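Local coordinates for SusD/RagB family nutrient-binding outer membrane lipoprotein (Bacteroides vulgatus, PDB 4F7A) that probably binds glycans, perhaps mucin O-glycans, at the outer membrane for nutrient uptake, as a SusD homolog with a TPR-like helical fold, at residues 75-87 / 466-478. Residues are numbered along the deposited sequence; the frame is centred on the assembly and turned at random.
Sequences YALEAGWTASAWN and IMIRRLPFSQDDA
Asn87 and Ser474 meet where helix 84-104 comes up against the N-cap residue of helix 475-480, Ser474, within the largely helical, TPR-like SusD fold. Ser474 suits the cap because its hydroxyl serves two partners. Its CB lies over one face of the Trp86 five-membered ring, a CH-pi contact 4.1 Å from the centroid. One atom further, OG accepts from Asp477 N and donates to Asn87 OD1, 2.6 Å away, in the carbonyl plane on a lone pair; with OG anti to the backbone N (chi1 171°), the hydroxyl can reach both. The Asn87 amide works in both senses, for its ND2 donates to Asp476 OD2 at 2.9 Å, amide and carboxylate planes standing 74° apart. With an alanine in place of Asn87, the Ser474 hydroxyl would probably lose its acceptor and Asp476 OD2 this amide donor.

The Trp86 indole offers an N-H besides its face: NE1 donates to Asp477 OD2 at 3.0 Å, arriving from above the carboxylate plane, and that oxygen also bonds a glycerol probably left by the crystallisation liquor. Water 3 bridges Thr82 OG1 and Pro472 O, in the loop before helix 475-480.

Further along, the contact turns apolar. The branched end of Leu77 sends CD1 to Pro472 CD at 3.6 Å and CD2 to Ile468 CD1. Tyr75 closes the far end with a ring long enough to pack CE1 on Ile468 CB and still carry its hydroxyl to the backbone, where OH accepts from Ile468 N at 3.2 Å with an N-H...O angle of 156°.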
# COMPACT_ATOMS: atom_id res chain seq x y z
N TYR A 75 10.35 -11.35 -13.20
CA TYR A 75 11.34 -10.31 -12.94
C TYR A 75 12.04 -9.79 -14.21
O TYR A 75 13.13 -9.23 -14.11
CB TYR A 75 12.41 -10.73 -11.91
CG TYR A 75 11.96 -10.91 -10.47
CD1 TYR A 75 10.79 -10.33 -9.96
CD2 TYR A 75 12.76 -11.62 -9.59
CE1 TYR A 75 10.44 -10.47 -8.63
CE2 TYR A 75 12.40 -11.78 -8.26
CZ TYR A 75 11.25 -11.21 -7.79
OH TYR A 75 10.94 -11.38 -6.46
N ALA A 76 11.42 -9.98 -15.38
CA ALA A 76 11.88 -9.31 -16.61
C ALA A 76 11.03 -8.04 -16.70
O ALA A 76 10.00 -8.00 -17.35
CB ALA A 76 11.68 -10.22 -17.83
N LEU A 77 11.45 -7.02 -15.98
CA LEU A 77 10.56 -5.91 -15.71
C LEU A 77 10.26 -5.14 -17.00
O LEU A 77 11.16 -4.80 -17.74
CB LEU A 77 11.14 -4.98 -14.65
CG LEU A 77 11.39 -5.58 -13.26
CD1 LEU A 77 11.84 -4.52 -12.31
CD2 LEU A 77 10.12 -6.24 -12.69
N GLU A 78 8.97 -4.89 -17.23
CA GLU A 78 8.49 -4.16 -18.38
C GLU A 78 8.52 -2.65 -18.09
O GLU A 78 7.79 -2.14 -17.24
CB GLU A 78 7.08 -4.64 -18.72
CG GLU A 78 6.50 -4.10 -20.01
CD GLU A 78 7.23 -4.59 -21.25
OE1 GLU A 78 7.97 -5.60 -21.20
OE2 GLU A 78 7.05 -3.94 -22.30
N ALA A 79 9.37 -1.95 -18.85
CA ALA A 79 9.70 -0.54 -18.63
C ALA A 79 8.47 0.36 -18.62
O ALA A 79 8.37 1.27 -17.80
CB ALA A 79 10.73 -0.06 -19.70
N GLY A 80 7.53 0.09 -19.52
CA GLY A 80 6.28 0.87 -19.60
C GLY A 80 5.40 0.67 -18.37
O GLY A 80 4.76 1.62 -17.88
N TRP A 81 5.42 -0.54 -17.82
CA TRP A 81 4.59 -0.84 -16.64
C TRP A 81 5.21 -0.29 -15.37
O TRP A 81 4.51 0.33 -14.56
CB TRP A 81 4.43 -2.34 -16.45
CG TRP A 81 3.80 -3.08 -17.58
CD1 TRP A 81 3.31 -2.58 -18.74
CD2 TRP A 81 3.56 -4.49 -17.61
NE1 TRP A 81 2.80 -3.60 -19.52
CE2 TRP A 81 2.95 -4.78 -18.84
CE3 TRP A 81 3.85 -5.54 -16.74
CZ2 TRP A 81 2.58 -6.08 -19.20
CZ3 TRP A 81 3.49 -6.82 -17.10
CH2 TRP A 81 2.88 -7.08 -18.32
N THR A 82 6.50 -0.52 -15.17
CA THR A 82 7.12 -0.08 -13.94
C THR A 82 7.22 1.44 -13.80
O THR A 82 7.32 1.94 -12.68
CB THR A 82 8.52 -0.70 -13.74
OG1 THR A 82 9.39 -0.23 -14.75
CG2 THR A 82 8.45 -2.26 -13.72
N ALA A 83 7.18 2.18 -14.91
CA ALA A 83 7.25 3.63 -14.87
C ALA A 83 5.91 4.30 -14.53
O ALA A 83 5.86 5.51 -14.28
CB ALA A 83 7.73 4.17 -16.23
N SER A 84 4.82 3.54 -14.58
CA SER A 84 3.50 4.13 -14.55
C SER A 84 3.13 4.90 -13.29
O SER A 84 2.55 5.98 -13.38
CB SER A 84 2.43 3.07 -14.86
OG SER A 84 2.45 2.79 -16.25
N ALA A 85 3.48 4.37 -12.12
CA ALA A 85 3.15 5.06 -10.87
C ALA A 85 3.80 6.46 -10.88
O ALA A 85 3.14 7.48 -10.62
CB ALA A 85 3.62 4.24 -9.67
N TRP A 86 5.08 6.50 -11.25
CA TRP A 86 5.80 7.77 -11.42
C TRP A 86 5.10 8.69 -12.44
O TRP A 86 4.72 9.83 -12.12
CB TRP A 86 7.26 7.52 -11.87
CG TRP A 86 8.06 8.79 -11.98
CD1 TRP A 86 7.98 9.71 -12.99
CD2 TRP A 86 9.07 9.27 -11.08
NE1 TRP A 86 8.86 10.74 -12.75
CE2 TRP A 86 9.53 10.50 -11.58
CE3 TRP A 86 9.61 8.78 -9.88
CZ2 TRP A 86 10.52 11.25 -10.93
CZ3 TRP A 86 10.59 9.56 -9.22
CH2 TRP A 86 11.03 10.76 -9.75
N ASN A 87 4.89 8.18 -13.65
CA ASN A 87 4.45 9.01 -14.77
C ASN A 87 3.06 9.64 -14.51
O ASN A 87 2.86 10.85 -14.68
CB ASN A 87 4.40 8.20 -16.06
CG ASN A 87 5.78 7.76 -16.56
OD1 ASN A 87 6.81 8.28 -16.11
ND2 ASN A 87 5.80 6.79 -17.49
N ILE A 466 16.41 -12.80 -2.04
CA ILE A 466 16.21 -11.47 -1.46
C ILE A 466 14.85 -10.91 -1.95
O ILE A 466 14.12 -10.26 -1.20
CB ILE A 466 17.36 -10.52 -1.79
CG1 ILE A 466 18.63 -11.00 -1.05
CG2 ILE A 466 17.04 -9.08 -1.40
CD1 ILE A 466 19.92 -10.42 -1.65
N MSE A 467 14.54 -11.21 -3.21
CA MSE A 467 13.34 -10.77 -3.90
C MSE A 467 13.45 -9.31 -4.36
O MSE A 467 14.38 -8.57 -3.94
CB MSE A 467 12.06 -11.01 -3.08
CG MSE A 467 11.98 -12.38 -2.42
SE MSE A 467 10.28 -12.69 -1.54
CE MSE A 467 9.22 -12.86 -3.16
N ILE A 468 12.52 -8.92 -5.22
CA ILE A 468 12.51 -7.58 -5.79
C ILE A 468 12.43 -6.52 -4.66
O ILE A 468 11.69 -6.69 -3.67
CB ILE A 468 11.38 -7.43 -6.85
CG1 ILE A 468 11.44 -6.06 -7.52
CG2 ILE A 468 9.96 -7.69 -6.26
CD1 ILE A 468 10.48 -5.93 -8.75
N ARG A 469 13.24 -5.48 -4.80
CA ARG A 469 13.41 -4.47 -3.76
C ARG A 469 12.73 -3.13 -4.07
O ARG A 469 12.52 -2.32 -3.18
CB ARG A 469 14.90 -4.19 -3.55
CG ARG A 469 15.76 -5.36 -3.08
CD ARG A 469 15.42 -5.78 -1.64
NE ARG A 469 14.36 -6.77 -1.58
CZ ARG A 469 13.55 -6.96 -0.53
NH1 ARG A 469 13.61 -6.15 0.52
NH2 ARG A 469 12.64 -7.95 -0.56
N ARG A 470 12.47 -2.89 -5.36
CA ARG A 470 11.98 -1.60 -5.84
C ARG A 470 11.67 -1.74 -7.31
O ARG A 470 12.01 -2.73 -7.95
CB ARG A 470 13.05 -0.51 -5.66
CG ARG A 470 14.31 -0.71 -6.52
CD ARG A 470 15.36 0.33 -6.27
NE ARG A 470 15.04 1.63 -6.85
CZ ARG A 470 15.33 2.02 -8.10
NH1 ARG A 470 15.97 1.21 -8.95
NH2 ARG A 470 15.01 3.25 -8.48
N LEU A 471 11.06 -0.70 -7.86
CA LEU A 471 10.94 -0.56 -9.31
C LEU A 471 11.99 0.41 -9.82
O LEU A 471 12.33 1.39 -9.14
CB LEU A 471 9.55 -0.06 -9.71
CG LEU A 471 8.37 -0.97 -9.30
CD1 LEU A 471 7.07 -0.42 -9.93
CD2 LEU A 471 8.61 -2.46 -9.66
N PRO A 472 12.51 0.16 -11.02
CA PRO A 472 13.46 1.14 -11.60
C PRO A 472 12.81 2.50 -11.85
O PRO A 472 11.61 2.58 -12.02
CB PRO A 472 13.88 0.51 -12.92
CG PRO A 472 13.57 -0.95 -12.76
CD PRO A 472 12.32 -1.00 -11.90
N PHE A 473 13.63 3.54 -11.89
CA PHE A 473 13.14 4.87 -12.22
C PHE A 473 12.46 4.91 -13.61
O PHE A 473 12.72 4.08 -14.49
CB PHE A 473 14.28 5.90 -12.19
CG PHE A 473 14.91 6.08 -10.85
CD1 PHE A 473 14.16 6.54 -9.78
CD2 PHE A 473 16.28 5.86 -10.67
CE1 PHE A 473 14.74 6.73 -8.56
CE2 PHE A 473 16.87 6.04 -9.45
CZ PHE A 473 16.08 6.49 -8.37
N SER A 474 11.57 5.87 -13.77
CA SER A 474 10.86 6.03 -15.05
C SER A 474 11.83 6.41 -16.16
O SER A 474 12.41 7.50 -16.11
CB SER A 474 9.82 7.12 -14.94
OG SER A 474 9.29 7.40 -16.24
N GLN A 475 11.95 5.55 -17.18
CA GLN A 475 12.72 5.91 -18.36
C GLN A 475 12.03 6.97 -19.21
O GLN A 475 12.70 7.67 -19.95
CB GLN A 475 13.09 4.69 -19.21
CG GLN A 475 14.25 3.89 -18.60
CD GLN A 475 15.53 4.71 -18.47
OE1 GLN A 475 16.01 5.31 -19.44
NE2 GLN A 475 16.09 4.73 -17.27
N ASP A 476 10.71 7.13 -19.08
CA ASP A 476 10.02 8.23 -19.77
C ASP A 476 10.48 9.56 -19.20
O ASP A 476 10.79 10.50 -19.95
CB ASP A 476 8.49 8.07 -19.68
CG ASP A 476 8.05 6.71 -20.19
OD1 ASP A 476 8.09 6.53 -21.41
OD2 ASP A 476 7.75 5.81 -19.36
N ASP A 477 10.57 9.64 -17.87
CA ASP A 477 11.14 10.83 -17.24
C ASP A 477 12.65 10.98 -17.56
O ASP A 477 13.11 12.09 -17.84
CB ASP A 477 10.89 10.80 -15.73
CG ASP A 477 10.99 12.18 -15.09
OD1 ASP A 477 12.12 12.68 -14.98
OD2 ASP A 477 9.94 12.75 -14.68
N ALA A 478 13.40 9.89 -17.53
CA ALA A 478 14.83 9.95 -17.87
C ALA A 478 15.08 10.50 -19.29
O ALA A 478 16.03 11.24 -19.50
CB ALA A 478 15.48 8.60 -17.70
O HOH W 1 11.09 2.80 -16.99
O HOH W 2 9.38 3.72 -19.30
O HOH W 3 10.21 2.28 -14.36